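Local coordinates for glycosyl hydrolases family 31 family protein (Aspergillus niger, PDB 6DRU) that hydrolyses terminal, non-reducing alpha-xylosidic linkages, releasing alpha-xylose from the non-reducing terminal glucose of xyloglucan oligosaccharides, at residues I12-E17 with N122-Y127; Q22-D27 with S45-P50; E266-N271 with E573-G578; F550-R555 with S612-L617. All coordinates share one frame; numbering follows the deposited sequence.

Contact 1: I12-E17 with N122-Y127; sequences IQHGFE and NPRYYY
E17 and R124 form a buried salt bridge in which the guanidinium is engaged from its side, NE and NH2 each reaching one carboxylate oxygen. R124 NE donates to E17 OE1 at 3.1 Å, and R124 NH2 to E17 OE2 at 2.8 Å. The fit is twisted, the two planes lying 44° apart: NH2 approaches OE2 from above the carboxylate plane, while NE meets OE1 on its syn side.

Two further hydrogen bonds complete the grip. The hydroxyl of Y126 donates to E17 OE1 at 2.8 Å, with the carboxylate nearly perpendicular to the phenol ring. From E17's own segment, H14 ND1 donates in its ring plane to the anti lone pair of E17 OE2, also at 2.8 Å; the type II' turn from H14 to E17 brings these residues together.

Water adds a link, lying 2.7 Å from both E17 OE2 and N122 OD1. N122 OD1 also accepts from the backbone N of R124, an Asx turn at the start of strand 124-127.

The cluster joins a hairpin of the eight-stranded sheet to the edge strand of a five-stranded one. R124 has a second carboxylate in E114, and H14 NE2 bonds S417 of a neighbouring subunit. With two donors on each oxygen, E17 is fixed in rotation, and the arginine and the other donors would be expected to stabilise its ionised form.

Contact 2: Q22-D27 with S45-P50; sequences QPFGYD and SFIYDP
The end of strand 17-23, in the eight-stranded N-terminal sheet, meets here the long loop between strands 28-35 and 66-68, and F24 is the residue through which they touch. Its ring enters the loop end-on, so that CE1, CZ and CE2 make the contacts with I47, Y48 and D49.

The Y48 carbonyl oxygen lies at the ring edge, near its plane, 3.2 Å from F24 CE2 and 3.3 Å from F24 CZ. This places the oxygen beside the ring hydrogens and not over the pi cloud. On the I47 side the contact is apolar: I47 CD1 lies 3.8 Å from F24 CE2. The isoleucine CG1 stands between its backbone N and carbonyl carbon (chi1 66°), and the extended chi2 carries CD1 on to the ring.

D49 lies by the other meta carbon and the para carbon, its OD1 3.6 Å from F24 CE1. Carboxylate and ring planes are inclined by 53°, so the two groups do not stack. D49 OD1 has a stronger partner in the backbone N of H60, which anchors the carboxylate within the same loop. L238 of helix 228-239 and P51 also touch F24.

The chemistry is therefore mixed. Ring-edge hydrogens carry slight positive charge, so the Y48 carbonyl is probably an electrostatically favourable neighbour, whereas I47 and D49 approach the ring obliquely and add van der Waals contact.

Contact 3: E266-N271 with E573-G578; sequences ELLAQN and EPWSYG
N271, on helix 262-274, leans on the six-membered part of the W575 indole, and its side chain can be traced outward atom by atom. CB makes the nearest approach, 3.5 Å from W575 CZ2 and 3.7 Å from W575 CH2. CG follows at 4.0 Å from W575 CZ2. At the tip the amide divides: OD1 lies over one indole face, 3.6 Å above its plane and offset toward the rim, whereas ND2 turns back to its own helix and donates to L267 O at 3.2 Å. That bond is straight at nitrogen, with an N-H...O angle of 167°, although ND2 stands above the carbonyl plane. The backbone N of N271 reaches the same oxygen from the opposite face. Held in this way, the amide is only 22° from parallel with the indole.

Across the ring, E573 CB and P574 CD pack against the other face, so the tryptophan is sandwiched between helix and turn. The type I turn from E573 to S576 brings E573 beside W575, and L268 CD1 touches E573 CG at 3.7 Å. The leucine CG lies opposite its backbone N (chi1 179°), sending the branch toward this loop. E573 OE1 is bonded to Y259.

The contact fastens a helix of the TIM-barrel domain to the loop preceding helix 582-594. Chemically it is van der Waals contact of aliphatic carbons with each other and with the indole, plus an amide oxygen over one indole face. L267 O holds ND2, and OD1 has a weak hydrogen bond from R275, which also makes a cation-pi contact with W575.

Contact 4: F550-R555 with S612-L617; sequences FLPFMR and SIMRPL
L551 and P552 meet I613 and M614 at the junction between the TIM-barrel domain of this family 31 glycosidase and its C-terminal beta domain. The first pair lies in the loop leading into barrel strand 554-555; of the second, I613 just precedes strand 614-615 and M614 begins it, at the edge of an antiparallel sheet. The CA atoms are 6.9 Å apart for P552 and I613 and 7.0 Å for L551 and M614, and side chains fill the interval.

M614 is the central element. Its CG sits between the backbone N and carbonyl carbon (chi1 57°), and after an extended chi2 the chain bends at chi3 (-66°). The thioether thus crosses the proline ring at about a right angle, with M614 SD 3.8 Å from P552 CD. The same sulfur lies 3.9 Å from L551 CD2, and the terminal CE is 4.0 Å from that methyl. Leucine and methionine run obliquely to each other: the CB of L551 points away from the other segment, but its CD2 branch returns to the sulfur.

I613 meets the same proline through its CG2 branch, likewise at an oblique angle. The pyrrolidine ring is consequently contacted by a sulfur at CD and by a methyl at CG.

All four residues are buried. F603 of helix 596-609 touches both P552 and I613, and Y643 of the neighbouring strand touches L551 and M614, so helix 596-609 and strand 643-645 flank the seam. The I613 contact is the looser of the proline's two, with P552 CG 4.2 Å from I613 CG2.

How the contacts relate
From the N terminus, contact 1 opens first and closes a loop of 104 intervening residues, joining the turn between strands 10-14 and 17-23 to strand 124-127 of another sheet. Contact 2 is nested inside that loop, where the end of strand 17-23 meets the loop after strand 28-35; their nearest atoms are about 9 Å apart. Both lie in the N-terminal beta region. Contact 3 then opens on barrel helix 262-274 and closes at 573-578, after contact 4 has opened at 550-555, so these two cross. Contact 4 closes at 612-617, tying the barrel to the C-terminal domain. Contacts 1 and 3, about 63 Å apart between centres, lie on opposite sides of the chain's centre.

Contact 1: I12-E17 with N122-Y127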
# COMPACT_ATOMS: atom_id res chain seq x y z
N ILE A 12 -30.16 3.02 6.64
CA ILE A 12 -29.82 4.44 6.74
C ILE A 12 -28.80 4.76 5.65
O ILE A 12 -27.81 4.04 5.48
CB ILE A 12 -29.26 4.78 8.13
CG1 ILE A 12 -30.27 4.42 9.21
CG2 ILE A 12 -28.89 6.26 8.20
CD1 ILE A 12 -29.74 4.60 10.62
N GLN A 13 -29.05 5.84 4.91
CA GLN A 13 -28.11 6.35 3.92
C GLN A 13 -27.45 7.59 4.51
O GLN A 13 -28.00 8.69 4.45
CB GLN A 13 -28.81 6.65 2.61
CG GLN A 13 -27.87 6.94 1.45
CD GLN A 13 -26.97 5.76 1.13
OE1 GLN A 13 -27.43 4.63 0.98
NE2 GLN A 13 -25.67 6.02 1.04
N HIS A 14 -26.26 7.40 5.09
CA HIS A 14 -25.53 8.47 5.77
C HIS A 14 -24.34 8.85 4.89
O HIS A 14 -23.24 8.31 5.05
CB HIS A 14 -25.09 8.02 7.16
CG HIS A 14 -24.32 9.05 7.91
ND1 HIS A 14 -23.12 8.77 8.55
CD2 HIS A 14 -24.57 10.36 8.15
CE1 HIS A 14 -22.68 9.86 9.14
NE2 HIS A 14 -23.54 10.84 8.91
N GLY A 15 -24.56 9.79 3.98
CA GLY A 15 -23.52 10.09 3.00
C GLY A 15 -23.28 8.88 2.12
O GLY A 15 -24.21 8.26 1.60
N PHE A 16 -22.01 8.52 1.96
CA PHE A 16 -21.66 7.37 1.12
C PHE A 16 -21.74 6.04 1.86
O PHE A 16 -21.60 5.00 1.21
CB PHE A 16 -20.26 7.55 0.53
CG PHE A 16 -19.18 7.79 1.55
CD1 PHE A 16 -18.62 6.73 2.25
CD2 PHE A 16 -18.72 9.07 1.80
CE1 PHE A 16 -17.63 6.95 3.18
CE2 PHE A 16 -17.73 9.29 2.73
CZ PHE A 16 -17.18 8.23 3.42
N GLU A 17 -21.95 6.04 3.17
CA GLU A 17 -22.01 4.80 3.93
C GLU A 17 -23.46 4.41 4.18
O GLU A 17 -24.32 5.26 4.44
CB GLU A 17 -21.26 4.93 5.26
CG GLU A 17 -21.91 5.82 6.30
CD GLU A 17 -21.40 5.56 7.71
OE1 GLU A 17 -20.90 4.44 7.97
OE2 GLU A 17 -21.50 6.47 8.56
N ASN A 122 -14.71 9.74 14.19
CA ASN A 122 -15.97 9.17 13.76
C ASN A 122 -16.10 7.75 14.30
O ASN A 122 -15.17 6.94 14.12
CB ASN A 122 -16.08 9.18 12.24
CG ASN A 122 -17.50 9.01 11.76
OD1 ASN A 122 -18.06 7.92 11.80
ND2 ASN A 122 -18.11 10.11 11.30
N PRO A 123 -17.21 7.40 14.96
CA PRO A 123 -17.34 6.04 15.51
C PRO A 123 -17.39 4.95 14.46
O PRO A 123 -17.29 3.77 14.82
CB PRO A 123 -18.66 6.12 16.30
CG PRO A 123 -19.41 7.24 15.68
CD PRO A 123 -18.38 8.24 15.24
N ARG A 124 -17.55 5.29 13.18
CA ARG A 124 -17.46 4.34 12.07
C ARG A 124 -16.41 4.89 11.11
O ARG A 124 -16.73 5.59 10.15
CB ARG A 124 -18.82 4.15 11.39
CG ARG A 124 -19.92 3.67 12.32
CD ARG A 124 -21.17 3.27 11.55
NE ARG A 124 -21.80 4.41 10.89
CZ ARG A 124 -22.77 5.14 11.42
NH1 ARG A 124 -23.23 4.86 12.64
NH2 ARG A 124 -23.29 6.16 10.74
N TYR A 125 -15.14 4.58 11.38
CA TYR A 125 -14.01 5.15 10.66
C TYR A 125 -13.56 4.19 9.56
O TYR A 125 -13.32 3.01 9.82
CB TYR A 125 -12.86 5.45 11.62
CG TYR A 125 -11.80 6.36 11.04
CD1 TYR A 125 -10.72 5.85 10.34
CD2 TYR A 125 -11.89 7.74 11.21
CE1 TYR A 125 -9.75 6.69 9.82
CE2 TYR A 125 -10.93 8.58 10.68
CZ TYR A 125 -9.86 8.05 9.99
OH TYR A 125 -8.89 8.89 9.47
N TYR A 126 -13.42 4.71 8.34
CA TYR A 126 -12.98 3.94 7.20
C TYR A 126 -11.68 4.51 6.66
O TYR A 126 -11.47 5.73 6.67
CB TYR A 126 -14.04 3.92 6.09
CG TYR A 126 -15.41 3.47 6.56
CD1 TYR A 126 -15.67 2.13 6.80
CD2 TYR A 126 -16.43 4.39 6.76
CE1 TYR A 126 -16.92 1.71 7.23
CE2 TYR A 126 -17.68 3.98 7.19
CZ TYR A 126 -17.92 2.65 7.42
OH TYR A 126 -19.16 2.24 7.85
N TYR A 127 -10.81 3.62 6.18
CA TYR A 127 -9.49 4.02 5.70
C TYR A 127 -9.09 3.08 4.57
O TYR A 127 -9.21 1.85 4.71
CB TYR A 127 -8.46 3.98 6.84
CG TYR A 127 -7.03 4.13 6.40
CD1 TYR A 127 -6.50 5.38 6.09
CD2 TYR A 127 -6.18 3.03 6.34
CE1 TYR A 127 -5.18 5.52 5.71
CE2 TYR A 127 -4.86 3.16 5.95
CZ TYR A 127 -4.36 4.41 5.64
OH TYR A 127 -3.04 4.54 5.26
O HOH W 1 -20.41 8.02 10.55

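Contact 2: Q22-D27 with S45-P50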
# COMPACT_ATOMS: atom_id res chain seq x y z
N GLN A 22 -31.08 -4.62 11.63
CA GLN A 22 -32.21 -5.53 11.60
C GLN A 22 -32.39 -6.21 12.95
O GLN A 22 -31.41 -6.53 13.63
CB GLN A 22 -32.03 -6.61 10.53
CG GLN A 22 -31.60 -6.09 9.17
CD GLN A 22 -31.16 -7.20 8.24
OE1 GLN A 22 -30.13 -7.83 8.45
NE2 GLN A 22 -31.94 -7.44 7.20
N PRO A 23 -33.63 -6.44 13.38
CA PRO A 23 -33.85 -7.32 14.53
C PRO A 23 -33.39 -8.72 14.20
O PRO A 23 -33.62 -9.23 13.10
CB PRO A 23 -35.37 -7.25 14.74
CG PRO A 23 -35.92 -6.84 13.41
CD PRO A 23 -34.90 -5.93 12.82
N PHE A 24 -32.70 -9.35 15.15
CA PHE A 24 -32.04 -10.63 14.91
C PHE A 24 -32.15 -11.48 16.16
O PHE A 24 -31.49 -11.19 17.17
CB PHE A 24 -30.58 -10.42 14.50
CG PHE A 24 -30.08 -11.42 13.52
CD1 PHE A 24 -30.39 -11.30 12.17
CD2 PHE A 24 -29.30 -12.49 13.93
CE1 PHE A 24 -29.93 -12.22 11.26
CE2 PHE A 24 -28.84 -13.41 13.02
CZ PHE A 24 -29.15 -13.28 11.68
N GLY A 25 -32.95 -12.54 16.10
CA GLY A 25 -33.16 -13.40 17.24
C GLY A 25 -33.88 -12.70 18.38
O GLY A 25 -34.40 -11.59 18.26
N TYR A 26 -33.92 -13.40 19.51
CA TYR A 26 -34.55 -12.86 20.71
C TYR A 26 -33.68 -11.76 21.29
O TYR A 26 -32.50 -11.98 21.58
CB TYR A 26 -34.78 -13.96 21.74
CG TYR A 26 -35.87 -14.94 21.38
CD1 TYR A 26 -37.09 -14.50 20.89
CD2 TYR A 26 -35.68 -16.31 21.53
CE1 TYR A 26 -38.09 -15.39 20.56
CE2 TYR A 26 -36.68 -17.21 21.21
CZ TYR A 26 -37.88 -16.75 20.72
OH TYR A 26 -38.88 -17.63 20.39
N ASP A 27 -34.27 -10.57 21.47
CA ASP A 27 -33.61 -9.45 22.15
C ASP A 27 -32.28 -9.08 21.50
O ASP A 27 -31.31 -8.75 22.18
CB ASP A 27 -33.40 -9.76 23.64
CG ASP A 27 -34.55 -10.54 24.24
OD1 ASP A 27 -35.67 -9.98 24.34
OD2 ASP A 27 -34.33 -11.70 24.64
N SER A 45 -19.34 -15.29 7.21
CA SER A 45 -20.14 -14.99 8.39
C SER A 45 -20.14 -16.20 9.31
O SER A 45 -20.12 -17.35 8.84
CB SER A 45 -21.58 -14.62 8.01
OG SER A 45 -22.37 -14.38 9.17
N PHE A 46 -20.14 -15.94 10.61
CA PHE A 46 -20.10 -16.99 11.62
C PHE A 46 -21.40 -17.10 12.40
O PHE A 46 -21.48 -17.88 13.36
CB PHE A 46 -18.92 -16.76 12.57
CG PHE A 46 -17.59 -16.79 11.88
CD1 PHE A 46 -16.95 -17.99 11.63
CD2 PHE A 46 -16.97 -15.61 11.48
CE1 PHE A 46 -15.72 -18.02 10.99
CE2 PHE A 46 -15.74 -15.64 10.84
CZ PHE A 46 -15.11 -16.84 10.60
N ILE A 47 -22.43 -16.35 12.01
CA ILE A 47 -23.72 -16.38 12.69
C ILE A 47 -24.75 -17.02 11.77
O ILE A 47 -24.62 -17.00 10.54
CB ILE A 47 -24.18 -14.97 13.13
CG1 ILE A 47 -24.45 -14.09 11.91
CG2 ILE A 47 -23.14 -14.33 14.03
CD1 ILE A 47 -25.17 -12.81 12.24
N TYR A 48 -25.78 -17.60 12.39
CA TYR A 48 -26.84 -18.29 11.66
C TYR A 48 -27.93 -17.31 11.27
O TYR A 48 -28.33 -16.45 12.07
CB TYR A 48 -27.43 -19.42 12.51
CG TYR A 48 -26.52 -20.62 12.66
CD1 TYR A 48 -25.49 -20.63 13.59
CD2 TYR A 48 -26.70 -21.76 11.88
CE1 TYR A 48 -24.66 -21.73 13.74
CE2 TYR A 48 -25.88 -22.86 12.02
CZ TYR A 48 -24.86 -22.84 12.94
OH TYR A 48 -24.04 -23.94 13.08
N ASP A 49 -28.43 -17.45 10.05
CA ASP A 49 -29.56 -16.64 9.56
C ASP A 49 -30.59 -17.58 8.94
O ASP A 49 -30.33 -18.14 7.86
CB ASP A 49 -29.10 -15.59 8.56
CG ASP A 49 -30.21 -14.61 8.20
OD1 ASP A 49 -31.25 -14.63 8.88
OD2 ASP A 49 -30.02 -13.83 7.24
N PRO A 50 -31.75 -17.78 9.58
CA PRO A 50 -32.11 -17.16 10.86
C PRO A 50 -31.39 -17.83 12.02
O PRO A 50 -30.83 -18.91 11.83
CB PRO A 50 -33.62 -17.40 10.94
CG PRO A 50 -33.82 -18.69 10.22
CD PRO A 50 -32.80 -18.70 9.10

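Contact 3: E266-N271 with E573-G578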
# COMPACT_ATOMS: atom_id res chain seq x y z
N GLU A 266 1.00 -50.92 21.22
CA GLU A 266 0.37 -52.19 21.58
C GLU A 266 0.75 -52.62 22.99
O GLU A 266 -0.07 -53.20 23.71
CB GLU A 266 0.73 -53.27 20.56
CG GLU A 266 0.02 -53.11 19.23
CD GLU A 266 0.49 -54.10 18.19
OE1 GLU A 266 1.65 -54.55 18.27
OE2 GLU A 266 -0.30 -54.44 17.29
N LEU A 267 1.99 -52.35 23.42
CA LEU A 267 2.37 -52.68 24.79
C LEU A 267 1.70 -51.75 25.79
O LEU A 267 1.47 -52.14 26.94
CB LEU A 267 3.89 -52.62 24.95
CG LEU A 267 4.72 -53.57 24.08
CD1 LEU A 267 6.21 -53.37 24.33
CD2 LEU A 267 4.31 -55.02 24.31
N LEU A 268 1.39 -50.52 25.38
CA LEU A 268 0.66 -49.60 26.25
C LEU A 268 -0.74 -50.13 26.55
O LEU A 268 -1.19 -50.11 27.70
CB LEU A 268 0.60 -48.22 25.62
CG LEU A 268 -0.14 -47.11 26.36
CD1 LEU A 268 0.53 -46.80 27.69
CD2 LEU A 268 -0.18 -45.88 25.49
N ALA A 269 -1.44 -50.60 25.52
CA ALA A 269 -2.76 -51.19 25.74
C ALA A 269 -2.66 -52.47 26.56
O ALA A 269 -3.55 -52.76 27.37
CB ALA A 269 -3.44 -51.47 24.39
N GLN A 270 -1.60 -53.25 26.36
CA GLN A 270 -1.39 -54.44 27.18
C GLN A 270 -1.18 -54.08 28.64
O GLN A 270 -1.61 -54.83 29.53
CB GLN A 270 -0.20 -55.24 26.64
CG GLN A 270 -0.14 -56.67 27.15
CD GLN A 270 -1.20 -57.56 26.53
OE1 GLN A 270 -1.17 -57.83 25.33
NE2 GLN A 270 -2.15 -58.01 27.34
N ASN A 271 -0.53 -52.95 28.92
CA ASN A 271 -0.29 -52.55 30.30
C ASN A 271 -1.59 -52.15 30.99
O ASN A 271 -1.85 -52.56 32.13
CB ASN A 271 0.72 -51.41 30.35
CG ASN A 271 2.09 -51.86 30.78
OD1 ASN A 271 2.42 -51.82 31.97
ND2 ASN A 271 2.90 -52.31 29.83
N GLU A 573 2.54 -42.31 32.08
CA GLU A 573 1.47 -43.24 32.39
C GLU A 573 1.11 -43.16 33.87
O GLU A 573 1.91 -42.70 34.69
CB GLU A 573 1.90 -44.66 32.02
CG GLU A 573 1.98 -44.94 30.52
CD GLU A 573 3.12 -44.20 29.84
OE1 GLU A 573 2.85 -43.20 29.13
OE2 GLU A 573 4.29 -44.60 30.02
N PRO A 574 -0.10 -43.59 34.24
CA PRO A 574 -0.51 -43.49 35.65
C PRO A 574 0.37 -44.26 36.62
O PRO A 574 0.28 -44.02 37.83
CB PRO A 574 -1.95 -44.04 35.64
CG PRO A 574 -2.08 -44.79 34.36
CD PRO A 574 -1.19 -44.10 33.39
N TRP A 575 1.22 -45.17 36.13
CA TRP A 575 2.15 -45.91 36.97
C TRP A 575 3.58 -45.40 36.86
O TRP A 575 4.50 -46.05 37.36
CB TRP A 575 2.10 -47.39 36.61
CG TRP A 575 2.22 -47.63 35.15
CD1 TRP A 575 3.37 -47.72 34.42
CD2 TRP A 575 1.14 -47.82 34.22
NE1 TRP A 575 3.08 -47.94 33.10
CE2 TRP A 575 1.72 -48.01 32.95
CE3 TRP A 575 -0.25 -47.84 34.35
CZ2 TRP A 575 0.94 -48.22 31.81
CZ3 TRP A 575 -1.01 -48.05 33.21
CH2 TRP A 575 -0.42 -48.24 31.96
N SER A 576 3.79 -44.25 36.23
CA SER A 576 5.12 -43.74 35.95
C SER A 576 5.55 -42.63 36.91
O SER A 576 6.58 -41.98 36.67
CB SER A 576 5.20 -43.24 34.51
OG SER A 576 4.81 -44.26 33.60
N TYR A 577 4.79 -42.39 37.98
CA TYR A 577 5.04 -41.26 38.87
C TYR A 577 5.32 -41.72 40.30
O TYR A 577 5.01 -41.00 41.26
CB TYR A 577 3.88 -40.28 38.84
CG TYR A 577 3.77 -39.53 37.53
CD1 TYR A 577 3.13 -40.09 36.43
CD2 TYR A 577 4.32 -38.26 37.39
CE1 TYR A 577 3.04 -39.41 35.24
CE2 TYR A 577 4.24 -37.58 36.19
CZ TYR A 577 3.59 -38.16 35.12
OH TYR A 577 3.51 -37.48 33.93
N GLY A 578 5.90 -42.89 40.46
CA GLY A 578 6.20 -43.41 41.78
C GLY A 578 5.14 -44.38 42.27
O GLY A 578 3.95 -44.24 41.97

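Contact 4: F550-R555 with S612-L617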
# COMPACT_ATOMS: atom_id res chain seq x y z
N PHE A 550 -12.19 -32.88 36.92
CA PHE A 550 -13.33 -31.97 36.95
C PHE A 550 -13.20 -30.92 35.86
O PHE A 550 -13.33 -29.72 36.12
CB PHE A 550 -13.46 -31.34 38.33
CG PHE A 550 -13.55 -32.35 39.44
CD1 PHE A 550 -14.78 -32.86 39.83
CD2 PHE A 550 -12.41 -32.81 40.08
CE1 PHE A 550 -14.87 -33.80 40.84
CE2 PHE A 550 -12.49 -33.75 41.09
CZ PHE A 550 -13.72 -34.24 41.47
N LEU A 551 -12.94 -31.36 34.64
CA LEU A 551 -12.87 -30.55 33.44
C LEU A 551 -13.73 -31.20 32.36
O LEU A 551 -14.05 -32.39 32.46
CB LEU A 551 -11.43 -30.40 32.94
CG LEU A 551 -10.53 -29.44 33.72
CD1 LEU A 551 -9.12 -29.47 33.16
CD2 LEU A 551 -11.10 -28.03 33.66
N PRO A 552 -14.14 -30.44 31.34
CA PRO A 552 -14.99 -31.03 30.30
C PRO A 552 -14.42 -32.29 29.68
O PRO A 552 -15.18 -33.20 29.33
CB PRO A 552 -15.11 -29.89 29.27
CG PRO A 552 -15.01 -28.66 30.10
CD PRO A 552 -13.99 -28.98 31.17
N PHE A 553 -13.10 -32.38 29.55
CA PHE A 553 -12.44 -33.59 29.08
C PHE A 553 -11.19 -33.83 29.91
O PHE A 553 -10.40 -32.91 30.11
CB PHE A 553 -12.09 -33.49 27.59
CG PHE A 553 -13.29 -33.48 26.68
CD1 PHE A 553 -13.85 -34.67 26.24
CD2 PHE A 553 -13.86 -32.29 26.28
CE1 PHE A 553 -14.95 -34.67 25.41
CE2 PHE A 553 -14.97 -32.28 25.45
CZ PHE A 553 -15.51 -33.47 25.01
N MET A 554 -11.04 -35.06 30.39
CA MET A 554 -9.89 -35.44 31.20
C MET A 554 -8.84 -36.07 30.29
O MET A 554 -9.05 -37.18 29.78
CB MET A 554 -10.30 -36.39 32.32
CG MET A 554 -9.19 -36.69 33.32
SD MET A 554 -9.56 -38.11 34.36
CE MET A 554 -8.10 -38.15 35.40
N ARG A 555 -7.73 -35.37 30.08
CA ARG A 555 -6.68 -35.85 29.19
C ARG A 555 -5.32 -35.45 29.76
O ARG A 555 -5.14 -34.31 30.19
CB ARG A 555 -6.84 -35.29 27.77
CG ARG A 555 -5.56 -35.30 26.95
CD ARG A 555 -5.80 -34.80 25.53
NE ARG A 555 -4.56 -34.36 24.88
CZ ARG A 555 -4.06 -33.14 25.00
NH1 ARG A 555 -4.69 -32.24 25.74
NH2 ARG A 555 -2.93 -32.80 24.39
N SER A 612 -23.39 -23.38 30.12
CA SER A 612 -21.94 -23.52 30.27
C SER A 612 -21.59 -24.68 31.19
O SER A 612 -22.22 -24.88 32.23
CB SER A 612 -21.33 -22.23 30.80
OG SER A 612 -21.64 -21.13 29.96
N ILE A 613 -20.58 -25.45 30.79
CA ILE A 613 -20.19 -26.65 31.53
C ILE A 613 -19.37 -26.24 32.74
O ILE A 613 -19.83 -26.38 33.88
CB ILE A 613 -19.43 -27.63 30.63
CG1 ILE A 613 -20.33 -28.06 29.46
CG2 ILE A 613 -18.98 -28.84 31.42
CD1 ILE A 613 -19.67 -29.00 28.49
N MET A 614 -18.16 -25.74 32.53
CA MET A 614 -17.40 -25.16 33.63
C MET A 614 -17.73 -23.67 33.71
O MET A 614 -17.65 -22.95 32.71
CB MET A 614 -15.89 -25.40 33.48
CG MET A 614 -15.23 -24.89 32.21
SD MET A 614 -13.49 -25.38 32.19
CE MET A 614 -12.84 -24.43 33.56
N ARG A 615 -18.12 -23.23 34.90
CA ARG A 615 -18.87 -21.99 35.06
C ARG A 615 -18.15 -21.02 35.98
O ARG A 615 -17.92 -21.35 37.16
CB ARG A 615 -20.26 -22.31 35.62
CG ARG A 615 -21.05 -23.30 34.77
CD ARG A 615 -22.33 -23.76 35.46
NE ARG A 615 -23.27 -22.67 35.69
CZ ARG A 615 -24.05 -22.14 34.76
NH1 ARG A 615 -24.01 -22.60 33.52
NH2 ARG A 615 -24.87 -21.15 35.07
N PRO A 616 -17.76 -19.84 35.50
CA PRO A 616 -17.25 -18.81 36.41
C PRO A 616 -18.32 -18.42 37.42
O PRO A 616 -19.52 -18.51 37.16
CB PRO A 616 -16.89 -17.66 35.48
CG PRO A 616 -17.66 -17.92 34.22
CD PRO A 616 -17.73 -19.41 34.10
N LEU A 617 -17.86 -17.95 38.59
CA LEU A 617 -18.75 -17.77 39.73
C LEU A 617 -19.80 -16.69 39.50
O LEU A 617 -20.84 -16.71 40.18
CB LEU A 617 -17.94 -17.45 40.98
CG LEU A 617 -17.01 -18.56 41.48
CD1 LEU A 617 -16.33 -18.16 42.77
CD2 LEU A 617 -17.77 -19.86 41.64